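Local coordinates for protein AlyGC (Glaciecola chathamensis, PDB 5GKD) that cleaves alginate as a polysaccharide lyase of family 6, probably by beta-elimination with help from a bound calcium ion, at residues E610-S615 / N641-N646; L545-S550 / Q578-K583; Y129-R134 / T155-Q160; T195-L200 / N218-N223. All coordinates share one frame; numbering follows the deposited sequence.

Contact 1 of 4, residues E610-S615 / N641-N646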
# COMPACT_ATOMS: atom_id res chain seq x y z
N GLU A 610 -15.43 19.00 -16.35
CA GLU A 610 -16.04 20.06 -17.14
C GLU A 610 -17.36 20.51 -16.54
O GLU A 610 -18.08 19.72 -15.92
CB GLU A 610 -16.27 19.61 -18.60
CG GLU A 610 -15.01 19.33 -19.37
CD GLU A 610 -15.30 18.79 -20.76
OE1 GLU A 610 -15.97 17.75 -20.86
OE2 GLU A 610 -14.86 19.42 -21.75
N ASN A 611 -17.68 21.79 -16.73
CA ASN A 611 -18.99 22.36 -16.41
C ASN A 611 -19.36 22.14 -14.95
O ASN A 611 -20.51 21.90 -14.61
CB ASN A 611 -20.08 21.79 -17.32
CG ASN A 611 -19.83 22.09 -18.79
OD1 ASN A 611 -19.44 23.20 -19.16
ND2 ASN A 611 -20.06 21.08 -19.63
N SER A 612 -18.37 22.21 -14.08
CA SER A 612 -18.57 21.85 -12.69
C SER A 612 -18.21 23.03 -11.81
O SER A 612 -17.67 24.04 -12.27
CB SER A 612 -17.73 20.61 -12.33
OG SER A 612 -18.22 19.50 -13.05
N ASN A 613 -18.52 22.90 -10.53
CA ASN A 613 -18.38 24.00 -9.60
C ASN A 613 -17.80 23.47 -8.29
O ASN A 613 -18.33 22.51 -7.72
CB ASN A 613 -19.73 24.68 -9.37
CG ASN A 613 -19.60 26.01 -8.72
OD1 ASN A 613 -19.21 26.10 -7.56
ND2 ASN A 613 -19.90 27.07 -9.46
N VAL A 614 -16.72 24.09 -7.84
CA VAL A 614 -16.00 23.69 -6.64
C VAL A 614 -15.79 24.93 -5.78
O VAL A 614 -15.23 25.92 -6.26
CB VAL A 614 -14.64 23.06 -6.98
CG1 VAL A 614 -13.87 22.73 -5.70
CG2 VAL A 614 -14.81 21.82 -7.86
N SER A 615 -16.21 24.86 -4.52
CA SER A 615 -16.13 26.03 -3.64
C SER A 615 -15.74 25.62 -2.22
O SER A 615 -16.31 24.68 -1.66
CB SER A 615 -17.47 26.77 -3.62
OG SER A 615 -17.35 27.99 -2.92
N ASN A 641 -12.37 22.18 -18.34
CA ASN A 641 -13.01 23.23 -19.12
C ASN A 641 -14.29 23.70 -18.45
O ASN A 641 -15.08 22.89 -17.96
CB ASN A 641 -13.36 22.76 -20.53
CG ASN A 641 -12.18 22.22 -21.28
OD1 ASN A 641 -11.07 22.73 -21.17
ND2 ASN A 641 -12.41 21.16 -22.05
N ASN A 642 -14.50 25.02 -18.49
CA ASN A 642 -15.81 25.60 -18.20
C ASN A 642 -16.22 25.38 -16.75
O ASN A 642 -17.40 25.22 -16.46
CB ASN A 642 -16.87 25.07 -19.17
CG ASN A 642 -16.63 25.51 -20.59
OD1 ASN A 642 -16.95 26.64 -20.93
ND2 ASN A 642 -16.04 24.64 -21.44
N ASN A 643 -15.26 25.37 -15.85
CA ASN A 643 -15.53 25.19 -14.43
C ASN A 643 -15.41 26.53 -13.71
O ASN A 643 -14.75 27.45 -14.17
CB ASN A 643 -14.56 24.19 -13.78
CG ASN A 643 -14.50 22.87 -14.51
OD1 ASN A 643 -15.41 22.04 -14.43
ND2 ASN A 643 -13.41 22.66 -15.22
N ILE A 644 -16.02 26.59 -12.54
CA ILE A 644 -15.87 27.71 -11.63
C ILE A 644 -15.29 27.16 -10.34
O ILE A 644 -15.90 26.30 -9.70
CB ILE A 644 -17.20 28.44 -11.37
CG1 ILE A 644 -17.72 29.08 -12.66
CG2 ILE A 644 -17.05 29.49 -10.28
CD1 ILE A 644 -18.54 28.14 -13.52
N PHE A 645 -14.13 27.66 -9.95
CA PHE A 645 -13.45 27.25 -8.74
C PHE A 645 -13.37 28.46 -7.81
O PHE A 645 -12.77 29.47 -8.17
CB PHE A 645 -12.04 26.72 -9.04
CG PHE A 645 -11.97 25.65 -10.13
CD1 PHE A 645 -12.53 24.39 -9.94
CD2 PHE A 645 -11.26 25.89 -11.29
CE1 PHE A 645 -12.42 23.41 -10.93
CE2 PHE A 645 -11.15 24.91 -12.29
CZ PHE A 645 -11.73 23.66 -12.09
N ASN A 646 -13.95 28.35 -6.61
CA ASN A 646 -13.92 29.42 -5.61
C ASN A 646 -13.22 28.97 -4.34
O ASN A 646 -13.53 27.91 -3.80
CB ASN A 646 -15.32 29.92 -5.23
CG ASN A 646 -16.17 30.30 -6.43
OD1 ASN A 646 -15.99 31.36 -7.03
ND2 ASN A 646 -17.14 29.44 -6.76

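Contact 2 of 4, residues L545-S550 / Q578-K583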
# COMPACT_ATOMS: atom_id res chain seq x y z
N LEU A 545 -14.31 5.66 -13.36
CA LEU A 545 -15.14 6.46 -12.46
C LEU A 545 -15.74 7.62 -13.24
O LEU A 545 -15.00 8.44 -13.80
CB LEU A 545 -14.31 6.96 -11.27
CG LEU A 545 -14.99 7.95 -10.31
CD1 LEU A 545 -16.25 7.36 -9.72
CD2 LEU A 545 -14.03 8.37 -9.20
N ALA A 546 -17.07 7.69 -13.29
CA ALA A 546 -17.81 8.77 -13.94
C ALA A 546 -18.75 9.42 -12.93
O ALA A 546 -19.44 8.72 -12.19
CB ALA A 546 -18.62 8.26 -15.14
N ILE A 547 -18.75 10.75 -12.90
CA ILE A 547 -19.53 11.53 -11.95
C ILE A 547 -20.26 12.62 -12.73
O ILE A 547 -19.63 13.47 -13.35
CB ILE A 547 -18.64 12.14 -10.86
CG1 ILE A 547 -18.00 11.03 -10.04
CG2 ILE A 547 -19.43 13.08 -9.96
CD1 ILE A 547 -17.00 11.52 -9.06
N LYS A 548 -21.60 12.58 -12.70
CA LYS A 548 -22.43 13.46 -13.53
C LYS A 548 -23.57 14.01 -12.70
O LYS A 548 -24.22 13.27 -11.97
CB LYS A 548 -23.02 12.72 -14.74
CG LYS A 548 -22.05 11.84 -15.45
CD LYS A 548 -22.71 10.96 -16.50
CE LYS A 548 -21.63 10.13 -17.19
NZ LYS A 548 -22.15 9.23 -18.25
N ASN A 549 -23.83 15.31 -12.83
CA ASN A 549 -25.04 15.93 -12.27
C ASN A 549 -25.15 15.76 -10.76
O ASN A 549 -26.25 15.71 -10.22
CB ASN A 549 -26.30 15.37 -12.94
CG ASN A 549 -26.21 15.36 -14.44
OD1 ASN A 549 -26.31 14.31 -15.07
ND2 ASN A 549 -26.01 16.52 -15.03
N SER A 550 -24.03 15.66 -10.05
CA SER A 550 -24.09 15.31 -8.65
C SER A 550 -23.56 16.43 -7.78
O SER A 550 -22.84 17.32 -8.24
CB SER A 550 -23.32 14.01 -8.38
OG SER A 550 -23.89 12.94 -9.11
N GLN A 578 -18.64 15.67 -14.79
CA GLN A 578 -19.44 16.57 -15.62
C GLN A 578 -20.55 17.18 -14.78
O GLN A 578 -21.24 16.46 -14.04
CB GLN A 578 -20.06 15.84 -16.82
CG GLN A 578 -19.09 15.22 -17.80
CD GLN A 578 -18.32 16.26 -18.59
OE1 GLN A 578 -18.71 17.43 -18.65
NE2 GLN A 578 -17.22 15.85 -19.19
N ASP A 579 -20.74 18.49 -14.90
CA ASP A 579 -21.94 19.17 -14.39
C ASP A 579 -22.20 18.83 -12.92
O ASP A 579 -23.30 18.43 -12.55
CB ASP A 579 -23.16 18.81 -15.24
CG ASP A 579 -22.91 18.98 -16.74
OD1 ASP A 579 -22.60 20.11 -17.15
OD2 ASP A 579 -23.01 18.00 -17.50
N SER A 580 -21.18 18.99 -12.08
CA SER A 580 -21.27 18.56 -10.69
C SER A 580 -20.77 19.65 -9.75
O SER A 580 -19.98 20.52 -10.14
CB SER A 580 -20.47 17.25 -10.46
OG SER A 580 -21.04 16.17 -11.20
N GLN A 581 -21.25 19.63 -8.51
CA GLN A 581 -20.91 20.67 -7.55
C GLN A 581 -20.25 20.07 -6.32
O GLN A 581 -20.65 19.00 -5.86
CB GLN A 581 -22.13 21.47 -7.10
CG GLN A 581 -23.36 21.33 -7.99
CD GLN A 581 -23.14 21.76 -9.41
OE1 GLN A 581 -22.46 22.72 -9.66
NE2 GLN A 581 -23.72 21.07 -10.36
N PHE A 582 -19.28 20.79 -5.77
CA PHE A 582 -18.54 20.34 -4.61
C PHE A 582 -18.39 21.53 -3.68
O PHE A 582 -17.95 22.60 -4.13
CB PHE A 582 -17.16 19.80 -5.00
CG PHE A 582 -17.20 18.73 -6.06
CD1 PHE A 582 -17.38 19.06 -7.39
CD2 PHE A 582 -17.07 17.40 -5.72
CE1 PHE A 582 -17.43 18.07 -8.36
CE2 PHE A 582 -17.12 16.41 -6.68
CZ PHE A 582 -17.28 16.74 -8.00
N LYS A 583 -18.73 21.38 -2.42
CA LYS A 583 -18.62 22.47 -1.50
C LYS A 583 -18.25 22.09 -0.08
O LYS A 583 -18.80 21.20 0.47
CB LYS A 583 -19.91 23.27 -1.50
CG LYS A 583 -19.82 24.60 -0.81
CD LYS A 583 -21.05 25.47 -1.05
CE LYS A 583 -20.66 26.88 -1.44
NZ LYS A 583 -21.55 27.91 -0.86

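Contact 3 of 4, residues Y129-R134 / T155-Q160. With PO4 (phosphate ion), chain G.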
# COMPACT_ATOMS: atom_id res chain seq x y z
N TYR A 129 13.10 -20.07 -25.08
CA TYR A 129 14.55 -20.27 -25.07
C TYR A 129 14.92 -21.31 -26.12
O TYR A 129 14.05 -21.85 -26.80
CB TYR A 129 15.06 -20.71 -23.69
CG TYR A 129 14.69 -19.80 -22.54
CD1 TYR A 129 13.41 -19.81 -21.99
CD2 TYR A 129 15.61 -18.92 -22.01
CE1 TYR A 129 13.07 -18.97 -20.95
CE2 TYR A 129 15.29 -18.09 -20.97
CZ TYR A 129 14.02 -18.11 -20.44
OH TYR A 129 13.72 -17.27 -19.41
N GLY A 130 16.21 -21.62 -26.23
CA GLY A 130 16.60 -22.69 -27.12
C GLY A 130 16.49 -22.29 -28.59
O GLY A 130 16.61 -21.11 -28.95
N ARG A 131 16.25 -23.28 -29.45
CA ARG A 131 16.25 -23.08 -30.89
C ARG A 131 15.15 -23.90 -31.55
O ARG A 131 14.80 -24.99 -31.08
CB ARG A 131 17.61 -23.45 -31.52
CG ARG A 131 18.74 -22.52 -31.16
CD ARG A 131 20.03 -22.86 -31.92
NE ARG A 131 21.10 -21.92 -31.56
CZ ARG A 131 22.39 -22.12 -31.82
NH1 ARG A 131 22.80 -23.22 -32.43
NH2 ARG A 131 23.27 -21.21 -31.44
N HIS A 132 14.64 -23.38 -32.66
CA HIS A 132 13.69 -24.09 -33.52
C HIS A 132 12.41 -24.48 -32.78
O HIS A 132 11.83 -25.53 -33.05
CB HIS A 132 14.35 -25.32 -34.14
CG HIS A 132 15.54 -24.98 -34.98
ND1 HIS A 132 15.43 -24.32 -36.19
CD2 HIS A 132 16.86 -25.16 -34.77
CE1 HIS A 132 16.63 -24.14 -36.70
NE2 HIS A 132 17.52 -24.63 -35.85
N ASN A 133 11.95 -23.63 -31.89
CA ASN A 133 10.65 -23.82 -31.27
C ASN A 133 9.56 -23.12 -32.07
O ASN A 133 9.81 -22.27 -32.92
CB ASN A 133 10.69 -23.34 -29.83
CG ASN A 133 11.58 -24.21 -28.97
OD1 ASN A 133 11.61 -25.42 -29.17
ND2 ASN A 133 12.32 -23.61 -28.04
N ARG A 134 8.31 -23.49 -31.76
CA ARG A 134 7.15 -22.90 -32.41
C ARG A 134 6.08 -22.62 -31.37
O ARG A 134 5.78 -23.46 -30.52
CB ARG A 134 6.60 -23.82 -33.51
CG ARG A 134 5.48 -23.17 -34.31
CD ARG A 134 5.04 -24.03 -35.48
NE ARG A 134 3.85 -23.49 -36.10
CZ ARG A 134 3.06 -24.15 -36.93
NH1 ARG A 134 3.35 -25.41 -37.24
NH2 ARG A 134 1.99 -23.57 -37.44
N THR A 155 19.75 -15.17 -23.84
CA THR A 155 20.75 -14.91 -22.82
C THR A 155 22.02 -15.73 -23.03
O THR A 155 23.08 -15.32 -22.56
CB THR A 155 20.15 -15.12 -21.44
OG1 THR A 155 19.45 -16.35 -21.39
CG2 THR A 155 19.16 -14.03 -21.17
N THR A 156 21.95 -16.85 -23.75
CA THR A 156 23.14 -17.56 -24.16
C THR A 156 23.06 -17.86 -25.65
O THR A 156 21.99 -17.80 -26.26
CB THR A 156 23.37 -18.89 -23.38
OG1 THR A 156 22.47 -19.90 -23.86
CG2 THR A 156 23.11 -18.70 -21.89
N GLU A 157 24.22 -18.18 -26.20
CA GLU A 157 24.32 -18.58 -27.60
C GLU A 157 23.40 -19.75 -27.92
O GLU A 157 22.96 -19.88 -29.07
CB GLU A 157 25.77 -18.94 -27.91
CG GLU A 157 26.03 -19.16 -29.38
CD GLU A 157 27.50 -19.43 -29.67
OE1 GLU A 157 27.78 -20.02 -30.73
OE2 GLU A 157 28.36 -19.05 -28.85
N SER A 158 23.09 -20.60 -26.94
CA SER A 158 22.17 -21.72 -27.16
C SER A 158 20.75 -21.26 -27.46
O SER A 158 19.97 -22.03 -28.01
CB SER A 158 22.14 -22.65 -25.95
OG SER A 158 23.44 -23.12 -25.65
N SER A 159 20.40 -20.03 -27.09
CA SER A 159 19.09 -19.45 -27.37
C SER A 159 19.13 -18.42 -28.49
O SER A 159 18.07 -17.95 -28.92
CB SER A 159 18.53 -18.82 -26.09
OG SER A 159 18.17 -19.81 -25.15
N GLN A 160 20.32 -18.05 -28.97
CA GLN A 160 20.46 -17.16 -30.11
C GLN A 160 20.35 -17.96 -31.40
O GLN A 160 20.32 -19.19 -31.38
CB GLN A 160 21.78 -16.40 -30.01
CG GLN A 160 21.85 -15.52 -28.77
CD GLN A 160 23.28 -15.18 -28.39
OE1 GLN A 160 24.20 -15.43 -29.15
NE2 GLN A 160 23.46 -14.63 -27.21
P PO4 G . 15.80 -15.32 -16.85
O1 PO4 G . 15.89 -15.81 -18.27
O2 PO4 G . 16.17 -16.39 -15.85
O3 PO4 G . 14.38 -14.85 -16.61
O4 PO4 G . 16.75 -14.16 -16.65
O HOH W 1 26.46 -21.44 -32.31

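Contact 4 of 4, residues T195-L200 / N218-N223. With PO4 (phosphate ion), chain H.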
# COMPACT_ATOMS: atom_id res chain seq x y z
N THR A 195 23.11 -9.55 -30.99
CA THR A 195 23.15 -10.92 -31.49
C THR A 195 22.01 -11.11 -32.47
O THR A 195 21.03 -10.37 -32.46
CB THR A 195 23.05 -11.94 -30.34
OG1 THR A 195 21.72 -11.93 -29.81
CG2 THR A 195 24.02 -11.59 -29.23
N ASP A 196 22.17 -12.11 -33.34
CA ASP A 196 21.19 -12.43 -34.37
C ASP A 196 20.22 -13.47 -33.82
O ASP A 196 20.63 -14.57 -33.45
CB ASP A 196 21.86 -12.97 -35.63
CG ASP A 196 22.65 -11.92 -36.38
OD1 ASP A 196 22.33 -10.72 -36.27
OD2 ASP A 196 23.59 -12.31 -37.09
N SER A 197 18.93 -13.15 -33.82
CA SER A 197 17.91 -14.05 -33.33
C SER A 197 17.25 -14.87 -34.43
O SER A 197 16.95 -16.05 -34.21
CB SER A 197 16.85 -13.25 -32.55
OG SER A 197 15.82 -14.09 -32.08
N PHE A 198 17.01 -14.29 -35.61
CA PHE A 198 16.36 -14.96 -36.75
C PHE A 198 14.95 -15.43 -36.42
O PHE A 198 14.49 -16.44 -36.93
CB PHE A 198 17.18 -16.16 -37.25
CG PHE A 198 18.58 -15.81 -37.70
CD1 PHE A 198 18.83 -14.71 -38.48
CD2 PHE A 198 19.64 -16.64 -37.37
CE1 PHE A 198 20.13 -14.42 -38.92
CE2 PHE A 198 20.93 -16.35 -37.80
CZ PHE A 198 21.17 -15.23 -38.57
N THR A 199 14.24 -14.70 -35.56
CA THR A 199 12.89 -15.08 -35.17
C THR A 199 11.88 -14.67 -36.23
O THR A 199 11.92 -13.56 -36.75
CB THR A 199 12.53 -14.43 -33.84
OG1 THR A 199 13.42 -14.91 -32.82
CG2 THR A 199 11.09 -14.76 -33.47
N LEU A 200 10.94 -15.56 -36.51
CA LEU A 200 9.87 -15.36 -37.49
C LEU A 200 8.56 -15.11 -36.75
O LEU A 200 8.07 -15.99 -36.03
CB LEU A 200 9.76 -16.58 -38.40
CG LEU A 200 8.65 -16.64 -39.44
CD1 LEU A 200 8.73 -15.35 -40.21
CD2 LEU A 200 8.80 -17.81 -40.41
N ASN A 218 11.10 -5.07 -30.87
CA ASN A 218 12.18 -5.86 -31.43
C ASN A 218 13.51 -5.38 -30.85
O ASN A 218 13.82 -4.19 -30.91
CB ASN A 218 12.21 -5.78 -32.95
CG ASN A 218 13.11 -6.82 -33.56
OD1 ASN A 218 12.75 -8.00 -33.62
ND2 ASN A 218 14.30 -6.41 -33.98
N LYS A 219 14.27 -6.31 -30.27
CA LYS A 219 15.50 -5.99 -29.54
C LYS A 219 16.58 -7.01 -29.85
O LYS A 219 17.24 -7.56 -28.96
CB LYS A 219 15.26 -5.94 -28.03
CG LYS A 219 14.49 -4.71 -27.52
CD LYS A 219 14.42 -4.72 -25.98
CE LYS A 219 13.78 -3.46 -25.41
NZ LYS A 219 13.51 -3.57 -23.95
N SER A 220 16.75 -7.32 -31.13
CA SER A 220 17.78 -8.26 -31.57
C SER A 220 17.88 -8.13 -33.08
O SER A 220 17.15 -7.35 -33.71
CB SER A 220 17.45 -9.69 -31.15
OG SER A 220 16.12 -10.01 -31.46
N GLY A 221 18.76 -8.93 -33.67
CA GLY A 221 19.11 -8.80 -35.07
C GLY A 221 18.43 -9.78 -35.99
O GLY A 221 18.16 -10.92 -35.62
N LYS A 222 18.15 -9.32 -37.21
CA LYS A 222 17.80 -10.17 -38.35
C LYS A 222 16.54 -11.00 -38.10
O LYS A 222 16.45 -12.17 -38.47
CB LYS A 222 18.98 -11.06 -38.74
CG LYS A 222 20.29 -10.28 -38.85
CD LYS A 222 21.01 -10.55 -40.15
CE LYS A 222 22.53 -10.60 -39.97
NZ LYS A 222 23.11 -9.48 -39.20
N ASN A 223 15.55 -10.38 -37.49
CA ASN A 223 14.26 -11.01 -37.32
C ASN A 223 13.37 -10.62 -38.48
O ASN A 223 13.63 -9.65 -39.19
CB ASN A 223 13.64 -10.61 -35.98
CG ASN A 223 14.52 -11.01 -34.81
OD1 ASN A 223 15.05 -12.13 -34.78
ND2 ASN A 223 14.70 -10.10 -33.86
P PO4 H . 12.04 -0.18 -23.84
O1 PO4 H . 11.82 -0.89 -25.16
O2 PO4 H . 10.89 -0.52 -22.99
O3 PO4 H . 12.15 1.35 -24.08
O4 PO4 H . 13.24 -0.84 -23.20

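Contact 1 of 4, residues E610-S615 / N641-N646
Glu610 to Ser615 and Asn641 to Asn646 are equivalent stretches of two successive coils of a right-handed parallel beta-helix, stacked in register with paired CA atoms 4.5 to 4.9 Å apart. Each stretch turns a corner between two strands, with Asn611 and Asn642 at the bend; both have positive phi, a conformation that asparagine tolerates better than most residues. Backbone hydrogen bonds join the coils on both sides of the corner. Asn611 N gives to Asn641 O, and beyond the bend Ile644 N to Ser612 O, Val614 N to Ile644 O and Asn646 N to Val614 O, the last at 2.8 Å. Among side-chain bonds, Asn641 ND2 reaches Glu610 OE2 at 3.0 Å, meeting the carboxylate on its anti side, and the two side chains run alongside each other in the same direction. Glu610 OE1 is held by Gln578 of the preceding coil, so the carboxylate bridges two amides; an alanine here would probably leave the amides of Asn641 and Gln578 without this shared acceptor. Apolar packing is slight: Val614 CB sits at the edge of the Phe645 ring, 3.9 Å from CD1, while Phe675 meets that ring from the following coil. At the bend the backbone ladder is interrupted, and an inward asparagine fills in. Asn643 CG lies anti to its own carbonyl carbon (chi1 -52°), and the amide beyond it turns to the corner of 610-615. Its ND2 binds Ile609 O and Asn673 OD1, while OD1 accepts Ser612 N at 3.0 Å.

Contact 2 of 4, residues L545-S550 / Q578-K583
This is a coil-to-coil contact at a corner of the parallel beta-helix formed by the later part of the chain, where a serine side chain takes over from the backbone. Lys548 and Gln578 are bridged in parallel, and Gln578 N binds Ile547 O at 2.8 Å. Past them, Asn549 and Asp579 make the bend with positive phi. Their side chains run side by side in the same direction, and Asn549 CA comes within 3.1 Å of Asp579 O. Asn549 N gives to Gln578 O at 3.1 Å, and after the bend Gln581 N gives to Ser550 O. Between these bonds stands Ser580. Its OG lies anti to the carbonyl carbon (chi1 -64°), which turns it back over the corner, where it accepts Ser550 N at 3.2 Å in an almost straight bond (173°) and donates to Gln578 O at 2.9 Å. Serine suits the place because one small hydroxyl can do both jobs in a buried spot; Gln578 O is thereby gripped by two donors, Asn549 N and Ser580 OG. The methyl CG2 of Ile547 packs 3.7 Å from Ser580 OG. Ser550 repeats the device one coil earlier, its OG donating to Lys548 O and accepting Val516 N. The corner thus lies between strands 510-514 and 517-519 of the preceding coil and strands 606-610 and 613-617 of the following one, where Ser612 OG receives Ser580 N.

Contact 3 of 4, residues Y129-R134 / T155-Q160
Two loops that follow neighbouring strands of the N-terminal parallel beta-helix meet here, chiefly through Arg131, which reaches from one loop to the backbone carbonyls of the other. The arginine chain is extended from CG to NE (chi2 -175°, chi3 179°), long enough to cross to the turn at Glu157 to Gln160. NE gives to Gln160 O at 2.8 Å, nearly along the C=O axis, and NH2 to Glu157 O at 2.7 Å with a more bent N-H...O angle of 133°. Both oxygens are tilted from the guanidinium plane, that of Gln160 the less, while Arg131 CG brushes Ser158 O at 3.4 Å. An alanine in place of Arg131 would probably leave the carbonyls of Glu157 and Gln160 without these donors and the turn less firmly tied to its neighbour.

Deeper in, Gly130 N gives to Ser159 OG at 2.9 Å. Glycine suits its positive phi, and the CA atoms of Gly130 and Ser159 are 4.1 Å apart. Ser159 OG also packs on Tyr129 CB. At the far end of that tyrosine, OH donates to O1 of a phosphate, probably from the crystallisation liquor, which Arg94 and Arg153 also bind. The loops lead from strands 124-128 and 150-152 toward strands 134-141 and 165-167, and Leu100 of strand 99-102 packs against Tyr129, Ser158 and Ser159.

Contact 4 of 4, residues T195-L200 / N218-N223
One side-chain oxygen, Asn223 OD1, sits against two successive backbone nitrogens of the loop 195-200, yet bonds only one of them. Thr199 N gives to it at 2.8 Å and 164°, whereas Phe198 N, though 3.0 Å away, points its hydrogen poorly. CG of Asn223 lies anti to the carbonyl carbon (chi1 -60°), beside the backbone N, and from there the amide turns toward the loop. ND2 is held by Asn218 OD1 and by Ser220 OG, the latter at 2.8 Å in the amide plane. Asparagine fits because its acceptor and donor serve both segments at once.

Two backbone bonds bind the segments around Gly221: its N gives to Thr195 O at 2.9 Å, and its O accepts Ser197 N at 3.0 Å. A CB here would point toward the other segment, clash with Asp196 OD1 as it stands and crowd the backbone Thr195 O; glycine avoids this. Lys222 bends round to Asp196, forming a long, weak salt bridge of 3.3 Å from NZ to OD1, and its CB lies 3.6 Å from Phe198 CE1. The Phe198 ring also stacks with His163.

The chemistry is thus divided: the charged pair Asp196-Lys222 lies on the more exposed side and probably adds little hold, while buried Ser197 OG donates to Thr199 OG1 and Asn223 ND2 to Ser220 OG, with Asn162 binding both hydroxyls of the first pair and Ile187 O bonding Ser220 OG.

How the contacts relate
The four contacts form two pairs, one in each beta-helix. Contacts 1 and 2 are consecutive corners of the C-terminal beta-helix, centres 10 Å apart, joined by probable hydrogen bonds from Asn613 N to Ser580 O and from Phe582 N to Asn613 O. Contacts 3 and 4 lie 11 Å apart between centres in the N-terminal beta-helix and touch where Gln160 packs on Thr195. Between the pairs, centres are 51 to 59 Å apart, on opposite sides of the chain's centre. Contact 4 has the closest sequence link to the calcium and carbonate sites, which probably mark the active site: its strand 214-219 begins with calcium ligand Glu214, and Lys219 shares a phosphate with Arg240 of the carbonate pocket.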